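Local structure of interferon alpha/beta receptor 1 (Mus musculus, 3WCY) at residues C173-K177 against Y189-Q193; D66-Y70 against N128-E133; E110-K114 against S291-E295; V11-D15 against T99-S103. The protein pairs with IFNAR2 as the heterodimeric receptor for type I interferons, whose binding to the extracellular fibronectin type III domains switches on JAK-STAT signalling. Residues are numbered along the deposited sequence.

The contacts follow the first three extracellular fibronectin type III domains. Interaction 2 joins loops of the first and second domains; interaction 4 closes the N-terminal strand onto the stretch leading into the second. Their centres are 12 Å apart, their segments alternate along the chain, and Trp130 packs against Asp15 and Met102 where they touch. Interaction 4 closes before interactions 1 and 3 open. Interaction 1, inside the second domain, is nested in the loop closed by interaction 3, which joins second and third domains 21 Å away; interaction 3 is 37 Å, centre to centre, from interactions 2 and 4. The second domain thus contacts its neighbours at widely separated places, and interaction 2 also faces interferon beta.

Interaction 1: C173-K177 against Y189-Q193; sequences CLEVK and YSTVQ
Residues 173-177 form an extended strand, and 189-193 run beside it at 153°, close to antiparallel; Tyr189 to Val192 have polyproline II-like torsions before Gln193 turns to beta. Cys173 (chi1 m) lays CB 3.8 Å from Val192 CG2. Leu174 and Gln193 make an antiparallel hydrogen-bonded pair: Leu174 N to Gln193 O is 2.7 Å, Gln193 N to Leu174 O 3.2 Å. Glu175 places its aliphatic CB 3.6 Å from Tyr189 CD2, with OE1 over one face of that ring. At Val176 (chi1 t) the register slips, three steps from Ser190 to Gln193 matching two from Val176 to Leu174: Val176 N donates to Ser190 OG at 3.0 Å (Ser190 chi1 p), and Ser190 N to Val176 O at 3.2 Å. The small serine can thus substitute for a backbone acceptor. Lys177, all t to chi3, sets CB 3.8 Å from the Tyr189 centroid, a CH-pi contact on the face opposite Glu175. This is fibronectin type III strand F paired with the approach to, and first residue of, strand G, fixed by the Cys173-Cys194 disulfide. Strand 138-145 bonds the other edge of 173-177; Leu174 and Val176 enter the core against strands 106-111 and 116-121, while Gln193 NE2 reaches Val107 O.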
loop_
_atom_site.group_PDB
_atom_site.type_symbol
_atom_site.label_atom_id
_atom_site.label_comp_id
_atom_site.label_asym_id
_atom_site.label_seq_id
_atom_site.Cartn_x
_atom_site.Cartn_y
_atom_site.Cartn_z
ATOM N N CYS A 173 10.530 26.085 1.991
ATOM C CA CYS A 173 11.474 25.335 1.163
ATOM C C CYS A 173 11.363 23.836 1.432
ATOM O O CYS A 173 11.093 23.434 2.568
ATOM C CB CYS A 173 12.897 25.857 1.321
ATOM S SG CYS A 173 13.089 27.607 0.875
ATOM N N LEU A 174 11.483 23.017 0.360
ATOM C CA LEU A 174 11.279 21.564 0.373
ATOM C C LEU A 174 12.490 20.710 -0.007
ATOM O O LEU A 174 13.352 21.144 -0.775
ATOM C CB LEU A 174 10.104 21.200 -0.560
ATOM C CG LEU A 174 8.648 21.402 -0.090
ATOM C CD1 LEU A 174 8.300 20.541 1.070
ATOM C CD2 LEU A 174 8.253 22.868 0.076
ATOM N N GLU A 175 12.502 19.461 0.503
ATOM C CA GLU A 175 13.524 18.440 0.271
ATOM C C GLU A 175 12.870 17.044 0.330
ATOM O O GLU A 175 12.280 16.682 1.352
ATOM C CB GLU A 175 14.653 18.569 1.308
ATOM C CG GLU A 175 16.033 18.718 0.682
ATOM C CD GLU A 175 17.227 18.707 1.625
ATOM O OE1 GLU A 175 17.028 18.538 2.851
ATOM O OE2 GLU A 175 18.369 18.850 1.127
ATOM N N VAL A 176 12.939 16.284 -0.784
ATOM C CA VAL A 176 12.332 14.949 -0.905
ATOM C C VAL A 176 13.402 13.878 -1.095
ATOM O O VAL A 176 14.227 13.974 -2.006
ATOM C CB VAL A 176 11.244 14.883 -2.016
ATOM C CG1 VAL A 176 10.599 13.503 -2.097
ATOM C CG2 VAL A 176 10.178 15.955 -1.818
ATOM N N LYS A 177 13.355 12.851 -0.243
ATOM C CA LYS A 177 14.253 11.702 -0.237
ATOM C C LYS A 177 13.494 10.454 -0.733
ATOM O O LYS A 177 12.370 10.188 -0.280
ATOM C CB LYS A 177 14.770 11.480 1.199
ATOM C CG LYS A 177 15.836 10.408 1.375
ATOM C CD LYS A 177 16.203 10.260 2.851
ATOM C CE LYS A 177 17.584 9.679 3.091
ATOM N NZ LYS A 177 18.670 10.672 2.862
ATOM N N TYR A 189 19.107 13.427 -0.669
ATOM C CA TYR A 189 17.997 14.395 -0.770
ATOM C C TYR A 189 18.087 15.232 -2.060
ATOM O O TYR A 189 19.190 15.519 -2.540
ATOM C CB TYR A 189 17.978 15.344 0.437
ATOM C CG TYR A 189 17.140 14.889 1.608
ATOM C CD1 TYR A 189 17.720 14.242 2.694
ATOM C CD2 TYR A 189 15.781 15.179 1.673
ATOM C CE1 TYR A 189 16.962 13.859 3.801
ATOM C CE2 TYR A 189 15.011 14.809 2.776
ATOM C CZ TYR A 189 15.605 14.141 3.836
ATOM O OH TYR A 189 14.853 13.748 4.919
ATOM N N SER A 190 16.928 15.619 -2.609
ATOM C CA SER A 190 16.843 16.433 -3.819
ATOM C C SER A 190 17.368 17.857 -3.569
ATOM O O SER A 190 17.461 18.284 -2.407
ATOM C CB SER A 190 15.402 16.489 -4.315
ATOM O OG SER A 190 14.517 16.889 -3.282
ATOM N N THR A 191 17.728 18.585 -4.654
ATOM C CA THR A 191 18.179 19.976 -4.546
ATOM C C THR A 191 17.013 20.745 -3.934
ATOM O O THR A 191 15.861 20.498 -4.313
ATOM C CB THR A 191 18.591 20.538 -5.925
ATOM O OG1 THR A 191 19.716 19.814 -6.425
ATOM C CG2 THR A 191 18.951 22.001 -5.871
ATOM N N VAL A 192 17.293 21.603 -2.937
ATOM C CA VAL A 192 16.251 22.383 -2.264
ATOM C C VAL A 192 15.405 23.215 -3.260
ATOM O O VAL A 192 15.936 23.744 -4.237
ATOM C CB VAL A 192 16.769 23.176 -1.028
ATOM C CG1 VAL A 192 17.701 24.312 -1.435
ATOM C CG2 VAL A 192 15.623 23.703 -0.173
ATOM N N GLN A 193 14.080 23.207 -3.055
ATOM C CA GLN A 193 13.110 23.923 -3.873
ATOM C C GLN A 193 12.171 24.698 -2.982
ATOM O O GLN A 193 11.579 24.122 -2.064
ATOM C CB GLN A 193 12.329 22.962 -4.758
ATOM C CG GLN A 193 12.927 22.815 -6.131
ATOM C CD GLN A 193 12.100 21.865 -6.940
ATOM O OE1 GLN A 193 11.034 22.225 -7.449
ATOM N NE2 GLN A 193 12.566 20.622 -7.053
#

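Interaction 2: D66-Y70 against N128-E133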
loop_
_atom_site.group_PDB
_atom_site.type_symbol
_atom_site.label_atom_id
_atom_site.label_comp_id
_atom_site.label_asym_id
_atom_site.label_seq_id
_atom_site.Cartn_x
_atom_site.Cartn_y
_atom_site.Cartn_z
ATOM N N ASP A 66 17.415 -2.248 -24.189
ATOM C CA ASP A 66 18.349 -2.532 -23.085
ATOM C C ASP A 66 18.242 -3.957 -22.513
ATOM O O ASP A 66 17.174 -4.570 -22.567
ATOM C CB ASP A 66 18.227 -1.481 -21.968
ATOM C CG ASP A 66 16.865 -1.438 -21.317
ATOM O OD1 ASP A 66 16.040 -0.590 -21.721
ATOM O OD2 ASP A 66 16.621 -2.259 -20.405
ATOM N N THR A 67 19.351 -4.460 -21.935
ATOM C CA THR A 67 19.456 -5.806 -21.346
ATOM C C THR A 67 18.839 -5.934 -19.940
ATOM O O THR A 67 18.537 -4.922 -19.299
ATOM C CB THR A 67 20.909 -6.319 -21.410
ATOM O OG1 THR A 67 21.803 -5.263 -21.042
ATOM C CG2 THR A 67 21.276 -6.872 -22.789
ATOM N N ASN A 68 18.649 -7.193 -19.477
ATOM C CA ASN A 68 18.070 -7.554 -18.177
ATOM C C ASN A 68 18.992 -7.129 -17.039
ATOM O O ASN A 68 20.152 -7.535 -16.995
ATOM C CB ASN A 68 17.758 -9.062 -18.132
ATOM C CG ASN A 68 16.887 -9.555 -16.992
ATOM O OD1 ASN A 68 17.020 -9.163 -15.824
ATOM N ND2 ASN A 68 16.051 -10.538 -17.291
ATOM N N VAL A 69 18.464 -6.299 -16.131
ATOM C CA VAL A 69 19.167 -5.745 -14.968
ATOM C C VAL A 69 19.339 -6.745 -13.800
ATOM O O VAL A 69 19.982 -6.401 -12.807
ATOM C CB VAL A 69 18.534 -4.402 -14.489
ATOM C CG1 VAL A 69 18.622 -3.315 -15.562
ATOM C CG2 VAL A 69 17.091 -4.590 -14.019
ATOM N N TYR A 70 18.747 -7.958 -13.905
ATOM C CA TYR A 70 18.789 -8.979 -12.847
ATOM C C TYR A 70 19.614 -10.228 -13.175
ATOM O O TYR A 70 19.739 -11.114 -12.322
ATOM C CB TYR A 70 17.374 -9.399 -12.444
ATOM C CG TYR A 70 16.489 -8.280 -11.953
ATOM C CD1 TYR A 70 15.509 -7.731 -12.774
ATOM C CD2 TYR A 70 16.584 -7.811 -10.645
ATOM C CE1 TYR A 70 14.654 -6.734 -12.313
ATOM C CE2 TYR A 70 15.746 -6.801 -10.179
ATOM C CZ TYR A 70 14.783 -6.267 -11.017
ATOM O OH TYR A 70 13.948 -5.283 -10.567
ATOM N N ASN A 128 14.884 1.246 -16.709
ATOM C CA ASN A 128 14.740 -0.183 -16.435
ATOM C C ASN A 128 15.180 -0.646 -15.051
ATOM O O ASN A 128 14.594 -1.596 -14.521
ATOM C CB ASN A 128 15.340 -1.046 -17.544
ATOM C CG ASN A 128 14.286 -1.861 -18.266
ATOM O OD1 ASN A 128 13.621 -2.733 -17.687
ATOM N ND2 ASN A 128 14.081 -1.573 -19.539
ATOM N N MET A 129 16.197 0.014 -14.468
ATOM C CA MET A 129 16.733 -0.308 -13.144
ATOM C C MET A 129 15.659 -0.294 -12.050
ATOM O O MET A 129 15.655 -1.178 -11.191
ATOM C CB MET A 129 17.883 0.647 -12.781
ATOM C CG MET A 129 18.737 0.177 -11.609
ATOM S SD MET A 129 19.577 -1.404 -11.882
ATOM C CE MET A 129 20.818 -0.935 -13.068
ATOM N N TRP A 130 14.742 0.684 -12.096
ATOM C CA TRP A 130 13.691 0.821 -11.088
ATOM C C TRP A 130 12.268 0.565 -11.606
ATOM O O TRP A 130 11.313 0.590 -10.823
ATOM C CB TRP A 130 13.832 2.163 -10.355
ATOM C CG TRP A 130 15.247 2.448 -9.944
ATOM C CD1 TRP A 130 16.097 3.346 -10.518
ATOM C CD2 TRP A 130 16.020 1.729 -8.971
ATOM N NE1 TRP A 130 17.332 3.280 -9.914
ATOM C CE2 TRP A 130 17.317 2.286 -8.971
ATOM C CE3 TRP A 130 15.735 0.678 -8.080
ATOM C CZ2 TRP A 130 18.327 1.831 -8.120
ATOM C CZ3 TRP A 130 16.736 0.234 -7.230
ATOM C CH2 TRP A 130 18.012 0.812 -7.251
ATOM N N ALA A 131 12.147 0.236 -12.912
ATOM C CA ALA A 131 10.909 -0.077 -13.627
ATOM C C ALA A 131 10.037 -1.130 -12.931
ATOM O O ALA A 131 8.835 -1.196 -13.208
ATOM C CB ALA A 131 11.233 -0.526 -15.040
ATOM N N LEU A 132 10.636 -1.952 -12.040
ATOM C CA LEU A 132 9.941 -2.980 -11.269
ATOM C C LEU A 132 10.063 -2.759 -9.762
ATOM O O LEU A 132 9.542 -3.563 -8.987
ATOM C CB LEU A 132 10.434 -4.380 -11.643
ATOM C CG LEU A 132 10.297 -4.807 -13.100
ATOM C CD1 LEU A 132 10.917 -6.187 -13.312
ATOM C CD2 LEU A 132 8.834 -4.765 -13.570
ATOM N N GLU A 133 10.736 -1.667 -9.343
ATOM C CA GLU A 133 10.908 -1.317 -7.930
ATOM C C GLU A 133 10.020 -0.163 -7.473
ATOM O O GLU A 133 9.817 -0.000 -6.268
ATOM C CB GLU A 133 12.379 -1.072 -7.584
ATOM C CG GLU A 133 13.125 -2.338 -7.201
ATOM C CD GLU A 133 13.326 -3.346 -8.313
ATOM O OE1 GLU A 133 13.271 -4.562 -8.020
ATOM O OE2 GLU A 133 13.531 -2.928 -9.477
#
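Neither segment is a regular helix or strand. Residues 66-70 leave an extended Asp66 and bend through an Asx turn, Asn68 OD1 accepting from Tyr70 N at 2.8 Å; residues 128-133 coil through turns, with Glu133 N bonded to Trp130 O at 2.8 Å. The backbones come closest at Val69 and Met129, CA to CA 6.2 Å. Between them, Val69 CG1 meets Met129 CE at 4.1 Å, the flexible thioether chain curling back to the branched valine. Tyr70 suits both its neighbours: CE1 meets Leu132 CD1 at 3.9 Å, and OH donates to Glu133 OE1 at 2.7 Å, giving the buried carboxylate a hydrogen-bond partner. Asn128 ND2 gives a weak hydrogen bond to Asp66 OD1, 3.1 Å. Phe97 meets the Tyr70 ring edge-to-face. Asp66, Asn68, Tyr70 and Leu132 also pack on the neighbouring interferon beta chain. This junction of tandem fibronectin type III domains, a first-domain loop against the second's B-C loop, faces interferon beta, consistent with ligand binding near such junctions in class II cytokine receptors.

Interaction 3: E110-K114 against S291-E295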
loop_
_atom_site.group_PDB
_atom_site.type_symbol
_atom_site.label_atom_id
_atom_site.label_comp_id
_atom_site.label_asym_id
_atom_site.label_seq_id
_atom_site.Cartn_x
_atom_site.Cartn_y
_atom_site.Cartn_z
ATOM N N GLU A 110 3.633 22.982 -6.183
ATOM C CA GLU A 110 2.398 23.673 -6.543
ATOM C C GLU A 110 1.809 24.194 -5.226
ATOM O O GLU A 110 1.696 23.418 -4.275
ATOM C CB GLU A 110 1.445 22.683 -7.227
ATOM C CG GLU A 110 0.345 23.333 -8.049
ATOM C CD GLU A 110 -0.947 22.548 -8.203
ATOM O OE1 GLU A 110 -0.953 21.323 -7.935
ATOM O OE2 GLU A 110 -1.961 23.166 -8.608
ATOM N N ALA A 111 1.494 25.499 -5.131
ATOM C CA ALA A 111 0.969 26.053 -3.872
ATOM C C ALA A 111 -0.475 26.540 -3.924
ATOM O O ALA A 111 -0.980 26.887 -4.994
ATOM C CB ALA A 111 1.874 27.152 -3.348
ATOM N N GLU A 112 -1.130 26.564 -2.748
ATOM C CA GLU A 112 -2.514 26.999 -2.548
ATOM C C GLU A 112 -2.503 27.992 -1.351
ATOM O O GLU A 112 -1.472 28.623 -1.118
ATOM C CB GLU A 112 -3.409 25.782 -2.217
ATOM C CG GLU A 112 -3.427 24.702 -3.295
ATOM C CD GLU A 112 -4.401 23.552 -3.110
ATOM O OE1 GLU A 112 -4.504 23.026 -1.978
ATOM O OE2 GLU A 112 -5.021 23.138 -4.117
ATOM N N ASP A 113 -3.631 28.167 -0.623
ATOM C CA ASP A 113 -3.721 29.148 0.469
ATOM C C ASP A 113 -2.972 28.602 1.685
ATOM O O ASP A 113 -1.978 29.187 2.116
ATOM C CB ASP A 113 -5.183 29.415 0.894
ATOM C CG ASP A 113 -6.162 29.765 -0.201
ATOM O OD1 ASP A 113 -5.921 30.760 -0.918
ATOM O OD2 ASP A 113 -7.224 29.111 -0.273
ATOM N N LYS A 114 -3.475 27.473 2.233
ATOM C CA LYS A 114 -2.976 26.799 3.434
ATOM C C LYS A 114 -2.282 25.459 3.116
ATOM O O LYS A 114 -2.070 24.645 4.023
ATOM C CB LYS A 114 -4.142 26.584 4.436
ATOM C CG LYS A 114 -4.912 27.856 4.815
ATOM C CD LYS A 114 -6.266 27.532 5.452
ATOM C CE LYS A 114 -7.088 28.767 5.762
ATOM N NZ LYS A 114 -7.663 29.392 4.538
ATOM N N SER A 291 -12.761 28.041 -5.447
ATOM C CA SER A 291 -12.151 27.417 -4.266
ATOM C C SER A 291 -11.172 26.294 -4.635
ATOM O O SER A 291 -11.322 25.668 -5.688
ATOM C CB SER A 291 -13.236 26.886 -3.328
ATOM O OG SER A 291 -12.699 26.232 -2.188
ATOM N N PHE A 292 -10.175 26.032 -3.762
ATOM C CA PHE A 292 -9.220 24.941 -3.971
ATOM C C PHE A 292 -9.908 23.600 -3.640
ATOM O O PHE A 292 -11.107 23.588 -3.346
ATOM C CB PHE A 292 -7.938 25.150 -3.130
ATOM C CG PHE A 292 -6.978 26.184 -3.676
ATOM C CD1 PHE A 292 -6.358 26.003 -4.910
ATOM C CD2 PHE A 292 -6.681 27.332 -2.952
ATOM C CE1 PHE A 292 -5.475 26.963 -5.416
ATOM C CE2 PHE A 292 -5.806 28.296 -3.463
ATOM C CZ PHE A 292 -5.206 28.103 -4.690
ATOM N N TRP A 293 -9.176 22.475 -3.712
ATOM C CA TRP A 293 -9.756 21.178 -3.380
ATOM C C TRP A 293 -9.561 20.833 -1.910
ATOM O O TRP A 293 -8.525 21.149 -1.322
ATOM C CB TRP A 293 -9.203 20.066 -4.274
ATOM C CG TRP A 293 -9.726 20.090 -5.674
ATOM C CD1 TRP A 293 -9.020 20.371 -6.806
ATOM C CD2 TRP A 293 -11.060 19.792 -6.097
ATOM N NE1 TRP A 293 -9.831 20.266 -7.909
ATOM C CE2 TRP A 293 -11.092 19.915 -7.504
ATOM C CE3 TRP A 293 -12.244 19.437 -5.421
ATOM C CZ2 TRP A 293 -12.259 19.704 -8.251
ATOM C CZ3 TRP A 293 -13.396 19.215 -6.161
ATOM C CH2 TRP A 293 -13.398 19.350 -7.558
ATOM N N SER A 294 -10.564 20.160 -1.333
ATOM C CA SER A 294 -10.599 19.691 0.053
ATOM C C SER A 294 -9.617 18.522 0.270
ATOM O O SER A 294 -9.052 17.995 -0.697
ATOM C CB SER A 294 -12.019 19.244 0.396
ATOM O OG SER A 294 -12.107 18.549 1.630
ATOM N N GLU A 295 -9.444 18.100 1.546
ATOM C CA GLU A 295 -8.596 16.967 1.922
ATOM C C GLU A 295 -9.161 15.716 1.262
ATOM O O GLU A 295 -10.382 15.537 1.229
ATOM C CB GLU A 295 -8.570 16.787 3.451
ATOM C CG GLU A 295 -7.509 15.816 3.937
ATOM C CD GLU A 295 -7.848 15.102 5.229
ATOM O OE1 GLU A 295 -8.263 13.922 5.162
ATOM O OE2 GLU A 295 -7.695 15.717 6.309
#
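A CH-pi contact on a single aromatic ring dominates this small contact, which buries 210 Å². Phe292 points toward residues 110-114 and lays its ring flat beneath Glu112, whose CB sits 3.6 Å from the ring centroid and 8° off its normal. Glutamate suits this spot because its aliphatic CB and CG can cover an aromatic face while its carboxylate extends past the ring, Glu112 OE2 coming 3.3 Å from Phe292 CD1. A second, electrostatic kind of contact involves Asp113: its OD2 lies near the ring plane, 3.3 Å from Phe292 CD2, where the partly positive ring hydrogens face an anionic oxygen. The m rotamer of Phe292 (chi1 -77°) carries the ring across to both acids. Polar bonding stays within the second segment, where Ser291 OG donates to Phe292 O at 3.3 Å, and the next side chain, Trp293, stacks on His281 of its own domain. Residues 112-114 belong to the turn between strands 106-111 and 116-121 of the second fibronectin type III domain, held to the interdomain linker by backbone bonding of Glu112 with Thr198. Residues 291-295 lead into strand 297-300 of the third domain, and Phe292 also touches Asn201 of the linker between the two.

Interaction 4: V11-D15 against T99-S103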
loop_
_atom_site.group_PDB
_atom_site.type_symbol
_atom_site.label_atom_id
_atom_site.label_comp_id
_atom_site.label_asym_id
_atom_site.label_seq_id
_atom_site.Cartn_x
_atom_site.Cartn_y
_atom_site.Cartn_z
ATOM N N VAL A 11 33.286 0.272 -11.815
ATOM C CA VAL A 11 32.174 0.841 -12.579
ATOM C C VAL A 11 31.096 1.426 -11.645
ATOM O O VAL A 11 30.557 0.711 -10.791
ATOM C CB VAL A 11 31.606 -0.151 -13.647
ATOM C CG1 VAL A 11 31.142 -1.475 -13.026
ATOM C CG2 VAL A 11 30.493 0.484 -14.483
ATOM N N TYR A 12 30.808 2.734 -11.804
ATOM C CA TYR A 12 29.786 3.409 -11.011
ATOM C C TYR A 12 28.464 3.415 -11.760
ATOM O O TYR A 12 28.415 3.766 -12.942
ATOM C CB TYR A 12 30.206 4.834 -10.605
ATOM C CG TYR A 12 29.251 5.496 -9.631
ATOM C CD1 TYR A 12 29.322 5.235 -8.265
ATOM C CD2 TYR A 12 28.278 6.387 -10.074
ATOM C CE1 TYR A 12 28.450 5.844 -7.364
ATOM C CE2 TYR A 12 27.392 6.993 -9.184
ATOM C CZ TYR A 12 27.480 6.718 -7.830
ATOM O OH TYR A 12 26.609 7.314 -6.950
ATOM N N ILE A 13 27.396 2.990 -11.071
ATOM C CA ILE A 13 26.053 2.931 -11.639
ATOM C C ILE A 13 25.093 3.762 -10.799
ATOM O O ILE A 13 24.892 3.493 -9.610
ATOM C CB ILE A 13 25.514 1.484 -11.883
ATOM C CG1 ILE A 13 26.615 0.510 -12.367
ATOM C CG2 ILE A 13 24.318 1.508 -12.852
ATOM C CD1 ILE A 13 26.314 -0.943 -12.151
ATOM N N ILE A 14 24.518 4.783 -11.431
ATOM C CA ILE A 14 23.518 5.662 -10.840
ATOM C C ILE A 14 22.284 5.514 -11.735
ATOM O O ILE A 14 22.229 6.102 -12.823
ATOM C CB ILE A 14 24.038 7.123 -10.603
ATOM C CG1 ILE A 14 22.984 8.037 -9.951
ATOM C CG2 ILE A 14 24.673 7.758 -11.840
ATOM C CD1 ILE A 14 23.051 8.104 -8.448
ATOM N N ASP A 15 21.351 4.622 -11.314
ATOM C CA ASP A 15 20.131 4.256 -12.042
ATOM C C ASP A 15 20.576 3.565 -13.340
ATOM O O ASP A 15 21.266 2.551 -13.262
ATOM C CB ASP A 15 19.212 5.476 -12.287
ATOM C CG ASP A 15 18.640 6.104 -11.035
ATOM O OD1 ASP A 15 19.375 6.202 -10.028
ATOM O OD2 ASP A 15 17.470 6.519 -11.070
ATOM N N THR A 99 24.793 -3.205 -7.273
ATOM C CA THR A 99 25.757 -2.099 -7.290
ATOM C C THR A 99 25.162 -0.743 -7.695
ATOM O O THR A 99 25.828 0.285 -7.522
ATOM C CB THR A 99 26.999 -2.457 -8.132
ATOM O OG1 THR A 99 26.590 -2.941 -9.415
ATOM C CG2 THR A 99 27.911 -3.467 -7.442
ATOM N N ALA A 100 23.925 -0.737 -8.233
ATOM C CA ALA A 100 23.249 0.485 -8.692
ATOM C C ALA A 100 22.747 1.380 -7.559
ATOM O O ALA A 100 22.109 0.902 -6.619
ATOM C CB ALA A 100 22.109 0.140 -9.635
ATOM N N HIS A 101 23.044 2.684 -7.666
ATOM C CA HIS A 101 22.648 3.718 -6.711
ATOM C C HIS A 101 21.346 4.368 -7.155
ATOM O O HIS A 101 20.987 4.303 -8.335
ATOM C CB HIS A 101 23.739 4.798 -6.611
ATOM C CG HIS A 101 24.986 4.349 -5.921
ATOM N ND1 HIS A 101 25.209 4.624 -4.584
ATOM C CD2 HIS A 101 26.042 3.661 -6.410
ATOM C CE1 HIS A 101 26.389 4.101 -4.303
ATOM N NE2 HIS A 101 26.928 3.510 -5.370
ATOM N N MET A 102 20.662 5.031 -6.215
ATOM C CA MET A 102 19.405 5.731 -6.466
ATOM C C MET A 102 19.626 7.235 -6.594
ATOM O O MET A 102 20.075 7.875 -5.635
ATOM C CB MET A 102 18.423 5.463 -5.330
ATOM C CG MET A 102 17.611 4.231 -5.520
ATOM S SD MET A 102 16.817 3.771 -3.975
ATOM C CE MET A 102 15.639 5.065 -3.821
ATOM N N SER A 103 19.286 7.807 -7.769
ATOM C CA SER A 103 19.392 9.249 -8.015
ATOM C C SER A 103 18.242 9.931 -7.260
ATOM O O SER A 103 17.241 9.265 -7.018
ATOM C CB SER A 103 19.312 9.553 -9.509
ATOM O OG SER A 103 18.022 9.269 -10.020
#
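This is a short parallel beta pairing between the first strand of the N-terminal fibronectin type III domain, 12-14, and the segment that passes from that domain into the second. His101 makes both main bonds, bracketing Ile14: its N donates to Ile13 O at 2.8 Å and its O accepts from Asp15 N at 3.0 Å. On one face, Ile13 CG2 packs on Ala100 CB at 4.1 Å, the small alanine leaving room for the branched chain. On the other, Ile14 CD1 lies 3.8 Å from His101 CB, and the Tyr12 and His101 rings run nearly parallel but slid apart, centroids 4.7 Å from each other. Strand 17-19 flanks 12-14 on its far edge, and Trp130 of the second domain packs on both Asp15 and Met102. Asp15, with positive phi (65°), turns the chain out of the strand and reaches the other segment with its short carboxylate, which clasps Ser103 twice: OD1 accepts from Ser103 N at 2.8 Å, and OD2 from Ser103 OG at 3.0 Å.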